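Local coordinates for ThiJ/pfpI family protein (PDB 3EFE) that is of unknown function but belongs to the DJ-1/PfpI family, whose relatives include stress-response proteins and cysteine-dependent enzymes, at residues P63-S66 with L67-T71; G99-K103 with I104-V108; N14-D18 with W19-Y23. All blocks are in the same frame, centred on the assembly; numbering follows the deposited sequence.

Contact 1: P63-S66 with L67-T71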
ATOM      1  N   PRO D  63     -14.321  -1.908 -10.509  1.00 42.63           N
ATOM      2  CA  PRO D  63     -13.724  -0.943 -11.421  1.00 42.91           C
ATOM      3  C   PRO D  63     -14.718   0.164 -11.747  1.00 43.61           C
ATOM      4  O   PRO D  63     -15.932  -0.080 -11.882  1.00 43.61           O
ATOM      5  CB  PRO D  63     -13.380  -1.792 -12.664  1.00 42.68           C
ATOM      6  CG  PRO D  63     -13.253  -3.106 -12.161  1.00 42.18           C
ATOM      7  CD  PRO D  63     -14.348  -3.235 -11.138  1.00 42.51           C
ATOM      8  N   ASP D  64     -14.193   1.384 -11.795  1.00 44.50           N
ATOM      9  CA  ASP D  64     -14.963   2.560 -12.189  1.00 43.89           C
ATOM     10  C   ASP D  64     -15.426   2.463 -13.614  1.00 44.44           C
ATOM     11  O   ASP D  64     -16.590   2.726 -13.882  1.00 46.61           O
ATOM     12  CB  ASP D  64     -14.135   3.833 -12.036  1.00 43.75           C
ATOM     13  CG  ASP D  64     -13.969   4.222 -10.599  1.00 43.84           C
ATOM     14  OD1 ASP D  64     -14.856   3.859  -9.833  1.00 42.74           O
ATOM     15  OD2 ASP D  64     -12.957   4.853 -10.229  1.00 48.47           O
ATOM     16  N   ILE D  65     -14.514   2.156 -14.514  1.00 43.59           N
ATOM     17  CA  ILE D  65     -14.804   2.018 -15.892  1.00 44.22           C
ATOM     18  C   ILE D  65     -14.035   0.820 -16.480  1.00 45.51           C
ATOM     19  O   ILE D  65     -13.161   0.221 -15.829  1.00 45.37           O
ATOM     20  CB  ILE D  65     -14.444   3.333 -16.671  1.00 44.82           C
ATOM     21  CG1 ILE D  65     -12.901   3.496 -16.860  1.00 44.68           C
ATOM     22  CG2 ILE D  65     -15.132   4.566 -16.018  1.00 42.40           C
ATOM     23  CD1 ILE D  65     -12.442   4.879 -17.385  1.00 43.47           C
ATOM     24  N   SER D  66     -14.371   0.486 -17.721  1.00 46.22           N
ATOM     25  CA  SER D  66     -13.791  -0.628 -18.428  1.00 47.39           C
ATOM     26  C   SER D  66     -12.806  -0.055 -19.387  1.00 47.00           C
ATOM     27  O   SER D  66     -12.873   1.095 -19.670  1.00 46.91           O
ATOM     28  CB  SER D  66     -14.891  -1.477 -19.130  1.00 47.99           C
ATOM     29  OG  SER D  66     -15.165  -1.046 -20.464  1.00 51.60           O
ATOM     30  N   LEU D  67     -11.841  -0.835 -19.849  1.00 48.83           N
ATOM     31  CA  LEU D  67     -10.832  -0.281 -20.754  1.00 49.83           C
ATOM     32  C   LEU D  67     -11.462   0.452 -21.935  1.00 50.87           C
ATOM     33  O   LEU D  67     -10.999   1.512 -22.313  1.00 52.12           O
ATOM     34  CB  LEU D  67      -9.894  -1.376 -21.247  1.00 49.62           C
ATOM     35  CG  LEU D  67      -8.724  -0.937 -22.145  1.00 49.21           C
ATOM     36  CD1 LEU D  67      -7.952   0.262 -21.562  1.00 45.36           C
ATOM     37  CD2 LEU D  67      -7.781  -2.155 -22.437  1.00 46.75           C
ATOM     38  N   ASP D  68     -12.520  -0.101 -22.519  1.00 52.54           N
ATOM     39  CA  ASP D  68     -13.263   0.562 -23.613  1.00 53.58           C
ATOM     40  C   ASP D  68     -13.658   2.000 -23.336  1.00 53.83           C
ATOM     41  O   ASP D  68     -13.396   2.876 -24.140  1.00 54.39           O
ATOM     42  CB  ASP D  68     -14.567  -0.159 -23.872  1.00 54.71           C
ATOM     43  CG  ASP D  68     -14.437  -1.250 -24.878  1.00 60.56           C
ATOM     44  OD1 ASP D  68     -13.366  -1.297 -25.561  1.00 64.92           O
ATOM     45  OD2 ASP D  68     -15.422  -2.054 -24.976  1.00 66.07           O
ATOM     46  N   GLU D  69     -14.315   2.203 -22.197  1.00 54.33           N
ATOM     47  CA  GLU D  69     -14.778   3.510 -21.712  1.00 54.46           C
ATOM     48  C   GLU D  69     -13.670   4.537 -21.444  1.00 53.75           C
ATOM     49  O   GLU D  69     -13.961   5.644 -21.126  1.00 53.50           O
ATOM     50  CB  GLU D  69     -15.581   3.291 -20.422  1.00 54.76           C
ATOM     51  CG  GLU D  69     -17.005   2.733 -20.629  1.00 56.94           C
ATOM     52  CD  GLU D  69     -17.524   1.848 -19.456  1.00 57.98           C
ATOM     53  OE1 GLU D  69     -16.825   1.691 -18.438  1.00 60.31           O
ATOM     54  OE2 GLU D  69     -18.650   1.294 -19.551  1.00 62.38           O
ATOM     55  N   CYS D  70     -12.400   4.174 -21.608  1.00 53.50           N
ATOM     56  CA  CYS D  70     -11.286   4.990 -21.137  1.00 52.85           C
ATOM     57  C   CYS D  70     -10.564   5.611 -22.285  1.00 52.11           C
ATOM     58  O   CYS D  70     -10.294   4.930 -23.255  1.00 52.11           O
ATOM     59  CB  CYS D  70     -10.295   4.083 -20.374  1.00 52.95           C
ATOM     60  SG  CYS D  70      -8.657   4.820 -20.073  1.00 52.04           S
ATOM     61  N   THR D  71     -10.203   6.881 -22.150  1.00 51.86           N
ATOM     62  CA  THR D  71      -9.420   7.610 -23.154  1.00 52.39           C
ATOM     63  C   THR D  71      -8.124   8.066 -22.511  1.00 51.86           C
ATOM     64  O   THR D  71      -8.146   8.660 -21.438  1.00 51.13           O
ATOM     65  CB  THR D  71     -10.180   8.876 -23.674  1.00 52.80           C
ATOM     66  OG1 THR D  71     -11.489   8.481 -24.090  1.00 55.71           O
ATOM     67  CG2 THR D  71      -9.448   9.572 -24.872  1.00 52.04           C
TER
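Glu69 turns its carboxylate back to the backbone of Ser66. A hydrogen bond runs from Ser66 N to Glu69 OE1, 2.8 Å long with an N-H...O angle of 153°; the donor stands above the carboxylate plane, 37° out of it. CG of Glu69 is anti to the carbonyl carbon (chi1 -76°) and the chain beyond is extended, which gives the acid the length to span the turn.

Close packing lines the same turn. The side chains of Ile65 and Glu69 slide past each other in opposite directions, and the isoleucine lies against the carboxylate, with Ile65 CB 3.4 Å from Glu69 OE1. The CG1-CD1 arm of Ile65 reaches Cys70, where CD1 rests 3.8 Å from Cys70 CB, an apolar pair suited to a small, buried thiol residue.

Backbone geometry closes the bend: residues Leu67 to Cys70 form a type I turn in which Cys70 N donates to Leu67 O over 3.1 Å. At its exposed outer side, Asp68 CB approaches Ser66 OG at 3.6 Å.

The bend follows edge strand 65-66, whose Ile65 pairs with Thr45 and Gly47 of strand 43-47 and packs on Phe9. Leu67 leans on Pro93 and Ile94 of helix 92-104, and Arg97 of that helix donates to Cys70 O.

Contact 2: G99-K103 with I104-V108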
ATOM      1  N   GLY D  99       0.783   1.286 -25.989  1.00 55.06           N
ATOM      2  CA  GLY D  99       1.676   1.653 -27.063  1.00 55.00           C
ATOM      3  C   GLY D  99       1.296   2.975 -27.638  1.00 54.93           C
ATOM      4  O   GLY D  99       2.176   3.794 -27.876  1.00 55.19           O
ATOM      5  N   GLN D 100      -0.012   3.165 -27.857  1.00 55.49           N
ATOM      6  CA  GLN D 100      -0.569   4.419 -28.416  1.00 56.73           C
ATOM      7  C   GLN D 100      -0.506   5.516 -27.364  1.00 56.33           C
ATOM      8  O   GLN D 100      -0.077   6.629 -27.660  1.00 57.15           O
ATOM      9  CB  GLN D 100      -2.061   4.289 -28.813  1.00 57.04           C
ATOM     10  CG  GLN D 100      -2.467   3.026 -29.621  1.00 59.69           C
ATOM     11  CD  GLN D 100      -3.989   2.718 -29.523  1.00 60.78           C
ATOM     12  OE1 GLN D 100      -4.430   1.547 -29.702  1.00 65.42           O
ATOM     13  NE2 GLN D 100      -4.796   3.764 -29.200  1.00 62.67           N
ATOM     14  N   ALA D 101      -0.982   5.201 -26.148  1.00 55.43           N
ATOM     15  CA  ALA D 101      -0.879   6.136 -25.027  1.00 54.32           C
ATOM     16  C   ALA D 101       0.502   6.724 -24.996  1.00 52.97           C
ATOM     17  O   ALA D 101       0.637   7.901 -24.882  1.00 53.09           O
ATOM     18  CB  ALA D 101      -1.190   5.463 -23.694  1.00 53.53           C
ATOM     19  N   LEU D 102       1.537   5.904 -25.094  1.00 52.19           N
ATOM     20  CA  LEU D 102       2.896   6.410 -24.909  1.00 52.55           C
ATOM     21  C   LEU D 102       3.197   7.452 -25.953  1.00 52.04           C
ATOM     22  O   LEU D 102       3.824   8.415 -25.610  1.00 51.73           O
ATOM     23  CB  LEU D 102       3.978   5.289 -24.927  1.00 52.53           C
ATOM     24  CG  LEU D 102       4.193   4.534 -23.610  1.00 51.25           C
ATOM     25  CD1 LEU D 102       4.723   3.092 -23.852  1.00 49.72           C
ATOM     26  CD2 LEU D 102       5.101   5.337 -22.729  1.00 49.38           C
ATOM     27  N   LYS D 103       2.715   7.228 -27.194  1.00 52.59           N
ATOM     28  CA  LYS D 103       2.805   8.160 -28.370  1.00 52.92           C
ATOM     29  C   LYS D 103       2.167   9.545 -28.201  1.00 51.86           C
ATOM     30  O   LYS D 103       2.841  10.547 -28.450  1.00 50.93           O
ATOM     31  CB  LYS D 103       2.184   7.563 -29.653  1.00 53.66           C
ATOM     32  CG  LYS D 103       2.918   6.376 -30.218  1.00 56.42           C
ATOM     33  CD  LYS D 103       2.206   5.740 -31.461  1.00 56.60           C
ATOM     34  CE  LYS D 103       2.382   4.132 -31.504  1.00 58.54           C
ATOM     35  NZ  LYS D 103       3.767   3.626 -31.836  1.00 59.41           N
ATOM     36  N   ILE D 104       0.871   9.593 -27.843  1.00 50.51           N
ATOM     37  CA  ILE D 104       0.218  10.866 -27.562  1.00 48.84           C
ATOM     38  C   ILE D 104       0.801  11.607 -26.359  1.00 48.27           C
ATOM     39  O   ILE D 104       0.587  12.815 -26.178  1.00 48.87           O
ATOM     40  CB  ILE D 104      -1.344  10.764 -27.420  1.00 49.82           C
ATOM     41  CG1 ILE D 104      -1.966  12.194 -27.645  1.00 49.09           C
ATOM     42  CG2 ILE D 104      -1.814  10.045 -26.050  1.00 45.84           C
ATOM     43  CD1 ILE D 104      -3.361  12.222 -28.273  1.00 49.77           C
ATOM     44  N   GLY D 105       1.535  10.904 -25.516  1.00 47.18           N
ATOM     45  CA  GLY D 105       2.295  11.528 -24.410  1.00 45.94           C
ATOM     46  C   GLY D 105       1.686  11.296 -23.039  1.00 44.20           C
ATOM     47  O   GLY D 105       1.961  12.019 -22.099  1.00 41.39           O
ATOM     48  N   THR D 106       0.884  10.245 -22.908  1.00 44.32           N
ATOM     49  CA  THR D 106       0.343   9.937 -21.589  1.00 43.61           C
ATOM     50  C   THR D 106       1.472   9.369 -20.726  1.00 43.00           C
ATOM     51  O   THR D 106       2.283   8.584 -21.222  1.00 43.19           O
ATOM     52  CB  THR D 106      -0.872   9.030 -21.640  1.00 43.03           C
ATOM     53  OG1 THR D 106      -0.533   7.792 -21.115  1.00 45.47           O
ATOM     54  CG2 THR D 106      -1.408   8.856 -22.998  1.00 41.37           C
ATOM     55  N   ILE D 107       1.605   9.873 -19.483  1.00 42.54           N
ATOM     56  CA  ILE D 107       2.629   9.399 -18.524  1.00 41.70           C
ATOM     57  C   ILE D 107       2.202   7.974 -18.110  1.00 40.52           C
ATOM     58  O   ILE D 107       1.092   7.780 -17.616  1.00 38.99           O
ATOM     59  CB  ILE D 107       2.710  10.275 -17.242  1.00 41.72           C
ATOM     60  CG1 ILE D 107       2.806  11.777 -17.580  1.00 44.78           C
ATOM     61  CG2 ILE D 107       3.815   9.795 -16.253  1.00 40.21           C
ATOM     62  CD1 ILE D 107       3.889  12.160 -18.497  1.00 47.14           C
ATOM     63  N   VAL D 108       3.044   6.984 -18.382  1.00 39.74           N
ATOM     64  CA  VAL D 108       2.758   5.616 -17.919  1.00 39.52           C
ATOM     65  C   VAL D 108       3.751   5.191 -16.851  1.00 38.76           C
ATOM     66  O   VAL D 108       4.953   5.354 -16.992  1.00 39.66           O
ATOM     67  CB  VAL D 108       2.481   4.522 -19.066  1.00 39.56           C
ATOM     68  CG1 VAL D 108       2.612   5.101 -20.430  1.00 40.04           C
ATOM     69  CG2 VAL D 108       3.238   3.195 -18.807  1.00 38.03           C
TER
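The flat groups that meet here are peptide units, and the carbonyl of Ala101 takes two of them at once. Gly105 N approaches its oxygen nearly along the C=O axis at 3.2 Å, whereas Thr106 N, 3.1 Å from Ala101 O, is tilted 34° from the carbonyl plane. One residue earlier, Ile104 N donates to Gln100 O over 3.1 Å in a straighter bond (160° at the hydrogen); this bond and that from Gly105 N to Ala101 O continue the helical pattern. Gly105 N also makes a weak bond to Leu102 O.

Gly105 has a phi of +106°, a positive value that glycine, having no CB, adopts readily, and the chain can leave the helix here. Directly after it, the Thr106 side chain lies against Ala101, though its exact rotation is doubtful, and with it the lack of any partner in the model for the buried Thr106 OG1.

Farther on, Leu102 and Val108 cross at about a right angle in an apolar contact between CD2 of the leucine and CG1 of the valine, whose modelled closeness is doubtful. Branched apolar chains fit this interior place between helix and strand. Asn160 accompanies the exit by donating ND2 to both Leu102 O and Thr106 O.

This is a Schellman motif with Gly105 as C-prime residue, ending helix 92-104 where the beta-alpha-beta unit of strands 77-80 and 107-111 turns back into the parallel part of the mixed sheet.

Contact 3: N14-D18 with W19-Y23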
ATOM      1  N   ASN D  14      -7.333  -8.863 -11.171  1.00 38.98           N
ATOM      2  CA  ASN D  14      -7.203  -9.863 -10.146  1.00 38.59           C
ATOM      3  C   ASN D  14      -5.747 -10.048  -9.891  1.00 37.50           C
ATOM      4  O   ASN D  14      -4.997 -10.196 -10.847  1.00 35.22           O
ATOM      5  CB  ASN D  14      -7.727 -11.222 -10.587  1.00 39.40           C
ATOM      6  CG  ASN D  14      -9.247 -11.315 -10.619  1.00 42.90           C
ATOM      7  OD1 ASN D  14      -9.764 -11.938 -11.528  1.00 46.51           O
ATOM      8  ND2 ASN D  14      -9.960 -10.717  -9.653  1.00 40.91           N
ATOM      9  N   THR D  15      -5.364 -10.051  -8.606  1.00 36.91           N
ATOM     10  CA  THR D  15      -4.003 -10.351  -8.208  1.00 36.65           C
ATOM     11  C   THR D  15      -3.144  -9.083  -8.052  1.00 36.46           C
ATOM     12  O   THR D  15      -1.982  -9.195  -7.701  1.00 35.11           O
ATOM     13  CB  THR D  15      -3.298 -11.348  -9.242  1.00 37.14           C
ATOM     14  OG1 THR D  15      -3.681 -12.730  -8.963  1.00 37.27           O
ATOM     15  CG2 THR D  15      -1.866 -11.222  -9.201  1.00 34.74           C
ATOM     16  N   MET D  16      -3.687  -7.875  -8.319  1.00 36.64           N
ATOM     17  CA  MET D  16      -2.803  -6.676  -8.244  1.00 34.58           C
ATOM     18  C   MET D  16      -2.195  -6.579  -6.859  1.00 33.91           C
ATOM     19  O   MET D  16      -2.837  -6.848  -5.829  1.00 34.13           O
ATOM     20  CB  MET D  16      -3.487  -5.392  -8.691  1.00 36.03           C
ATOM     21  CG  MET D  16      -4.811  -4.973  -7.985  1.00 34.66           C
ATOM     22  SD  MET D  16      -5.591  -3.533  -8.635  1.00 29.52           S
ATOM     23  CE  MET D  16      -4.302  -2.645  -8.862  1.00 24.93           C
ATOM     24  N   SER D  17      -0.917  -6.286  -6.854  1.00 34.21           N
ATOM     25  CA  SER D  17      -0.105  -6.148  -5.623  1.00 34.92           C
ATOM     26  C   SER D  17      -0.363  -4.818  -4.854  1.00 34.66           C
ATOM     27  O   SER D  17       0.056  -3.790  -5.308  1.00 34.65           O
ATOM     28  CB  SER D  17       1.355  -6.248  -6.042  1.00 35.45           C
ATOM     29  OG  SER D  17       1.599  -7.526  -6.648  1.00 37.05           O
ATOM     30  N   ASP D  18      -0.993  -4.904  -3.683  1.00 33.80           N
ATOM     31  CA  ASP D  18      -1.498  -3.775  -2.894  1.00 34.56           C
ATOM     32  C   ASP D  18      -0.455  -2.793  -2.418  1.00 34.15           C
ATOM     33  O   ASP D  18      -0.721  -1.575  -2.338  1.00 33.46           O
ATOM     34  CB  ASP D  18      -2.225  -4.272  -1.625  1.00 35.40           C
ATOM     35  CG  ASP D  18      -3.388  -5.247  -1.948  1.00 35.18           C
ATOM     36  OD1 ASP D  18      -4.560  -4.935  -1.693  1.00 36.10           O
ATOM     37  OD2 ASP D  18      -3.103  -6.316  -2.466  1.00 38.31           O
ATOM     38  N   TRP D  19       0.732  -3.298  -2.117  1.00 33.32           N
ATOM     39  CA  TRP D  19       1.732  -2.459  -1.511  1.00 33.33           C
ATOM     40  C   TRP D  19       2.341  -1.557  -2.563  1.00 33.09           C
ATOM     41  O   TRP D  19       3.001  -0.607  -2.223  1.00 32.67           O
ATOM     42  CB  TRP D  19       2.763  -3.273  -0.761  1.00 33.22           C
ATOM     43  CG  TRP D  19       3.659  -3.969  -1.611  1.00 34.12           C
ATOM     44  CD1 TRP D  19       4.847  -3.518  -2.068  1.00 32.47           C
ATOM     45  CD2 TRP D  19       3.461  -5.251  -2.180  1.00 35.26           C
ATOM     46  NE1 TRP D  19       5.392  -4.410  -2.855  1.00 32.06           N
ATOM     47  CE2 TRP D  19       4.564  -5.494  -2.977  1.00 32.58           C
ATOM     48  CE3 TRP D  19       2.405  -6.189  -2.149  1.00 35.25           C
ATOM     49  CZ2 TRP D  19       4.719  -6.666  -3.709  1.00 33.64           C
ATOM     50  CZ3 TRP D  19       2.557  -7.350  -2.835  1.00 35.02           C
ATOM     51  CH2 TRP D  19       3.701  -7.580  -3.636  1.00 35.74           C
ATOM     52  N   GLU D  20       2.057  -1.813  -3.843  1.00 33.59           N
ATOM     53  CA  GLU D  20       2.883  -1.230  -4.918  1.00 33.18           C
ATOM     54  C   GLU D  20       2.317   0.145  -5.359  1.00 33.17           C
ATOM     55  O   GLU D  20       3.075   1.030  -5.771  1.00 34.05           O
ATOM     56  CB  GLU D  20       3.069  -2.205  -6.065  1.00 32.79           C
ATOM     57  CG  GLU D  20       4.066  -3.267  -5.707  1.00 33.38           C
ATOM     58  CD  GLU D  20       4.273  -4.278  -6.714  1.00 33.61           C
ATOM     59  OE1 GLU D  20       3.673  -4.188  -7.819  1.00 30.31           O
ATOM     60  OE2 GLU D  20       5.105  -5.184  -6.411  1.00 39.86           O
ATOM     61  N   TYR D  21       1.023   0.336  -5.197  1.00 32.50           N
ATOM     62  CA  TYR D  21       0.317   1.574  -5.655  1.00 32.63           C
ATOM     63  C   TYR D  21      -0.242   2.408  -4.532  1.00 32.29           C
ATOM     64  O   TYR D  21      -0.652   3.494  -4.802  1.00 33.26           O
ATOM     65  CB  TYR D  21      -0.794   1.316  -6.726  1.00 31.31           C
ATOM     66  CG  TYR D  21      -1.749   0.324  -6.241  1.00 33.50           C
ATOM     67  CD1 TYR D  21      -2.721   0.669  -5.309  1.00 34.97           C
ATOM     68  CD2 TYR D  21      -1.596  -1.042  -6.570  1.00 33.75           C
ATOM     69  CE1 TYR D  21      -3.539  -0.299  -4.772  1.00 35.80           C
ATOM     70  CE2 TYR D  21      -2.428  -1.971  -6.046  1.00 31.61           C
ATOM     71  CZ  TYR D  21      -3.391  -1.608  -5.179  1.00 31.35           C
ATOM     72  OH  TYR D  21      -4.199  -2.538  -4.652  1.00 31.22           O
ATOM     73  N   GLY D  22      -0.161   1.959  -3.284  1.00 32.57           N
ATOM     74  CA  GLY D  22      -0.878   2.581  -2.175  1.00 32.44           C
ATOM     75  C   GLY D  22      -0.526   4.020  -1.808  1.00 31.93           C
ATOM     76  O   GLY D  22      -1.396   4.828  -1.601  1.00 32.48           O
ATOM     77  N   TYR D  23       0.765   4.281  -1.658  1.00 31.98           N
ATOM     78  CA  TYR D  23       1.341   5.610  -1.524  1.00 31.38           C
ATOM     79  C   TYR D  23       0.937   6.537  -2.665  1.00 31.53           C
ATOM     80  O   TYR D  23       0.460   7.677  -2.447  1.00 32.54           O
ATOM     81  CB  TYR D  23       2.861   5.499  -1.530  1.00 31.23           C
ATOM     82  CG  TYR D  23       3.571   4.864  -0.295  1.00 31.63           C
ATOM     83  CD1 TYR D  23       3.463   5.435   0.954  1.00 29.59           C
ATOM     84  CD2 TYR D  23       4.391   3.736  -0.431  1.00 30.57           C
ATOM     85  CE1 TYR D  23       4.117   4.927   2.016  1.00 30.47           C
ATOM     86  CE2 TYR D  23       5.043   3.169   0.669  1.00 28.45           C
ATOM     87  CZ  TYR D  23       4.905   3.788   1.882  1.00 34.67           C
ATOM     88  OH  TYR D  23       5.532   3.303   2.997  1.00 34.80           O
TER
HETATM   89  O   HOH W   1      -5.341  -2.382  -2.257  1.00 32.89           O
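Ser17 lays its CB over the face of the Trp19 six-membered ring, a CH-pi contact 3.8 Å from the centroid. Glu20 CG shares that face, offset toward the rim. A small serine lets the indole come this close, while Trp19 NE1 donates to Gly166 O and its ring meets Tyr23 of the second subunit.

Ser17 O accepts from Glu20 N at 3.2 Å in the turn that leads into the helix, the donor standing above the carbonyl plane. Tyr21 has CG between its backbone N and carbonyl carbon (chi1 54°), a torsion that swings the ring back over the start of the turn, where Asp18 O lies over the centre of one face. Met16 crosses it at about a right angle in a Met-aromatic contact, its SD 5.1 Å from the centroid of the Tyr21 ring and oblique to it, with CE packing 3.4 Å from Tyr21 CE2.

A water joins Asp18 OD1 and Tyr21 OH, 2.7 Å from each. The buried Asp18 carboxylate is held further by Thr55 OG1 on OD1 and Gly57 N on OD2.

Glu20 OE1 accepts from Gly82 N and its side chain touches Cys112, consistent with the DJ-1/PfpI pocket, where a glutamate at the start of the first helix lies beside the cysteine of the nucleophile elbow.

Overall arrangement
Contact 3 is wholly buried, while contacts 1 and 2 are partly exposed and each mixes a solvent-facing rim with a buried side. Contacts 1 and 2, centres 16 Å apart, reach the same sheet and share helix 92-104: the bend at 67-71 packs on its early residues, and 99-108 finishes it. Contact 3 lies across the chain centre from contact 2, about 22 Å between centres; it brings aromatic rings and meets the second subunit, which contact 2 does not touch. The chemistry follows place: a carboxylate grips backbone at the sheet edge, glycine and backbone hydrogen bonds end a helix, and aromatic rings meet the second subunit while Glu20 lies at the probable active-site pocket.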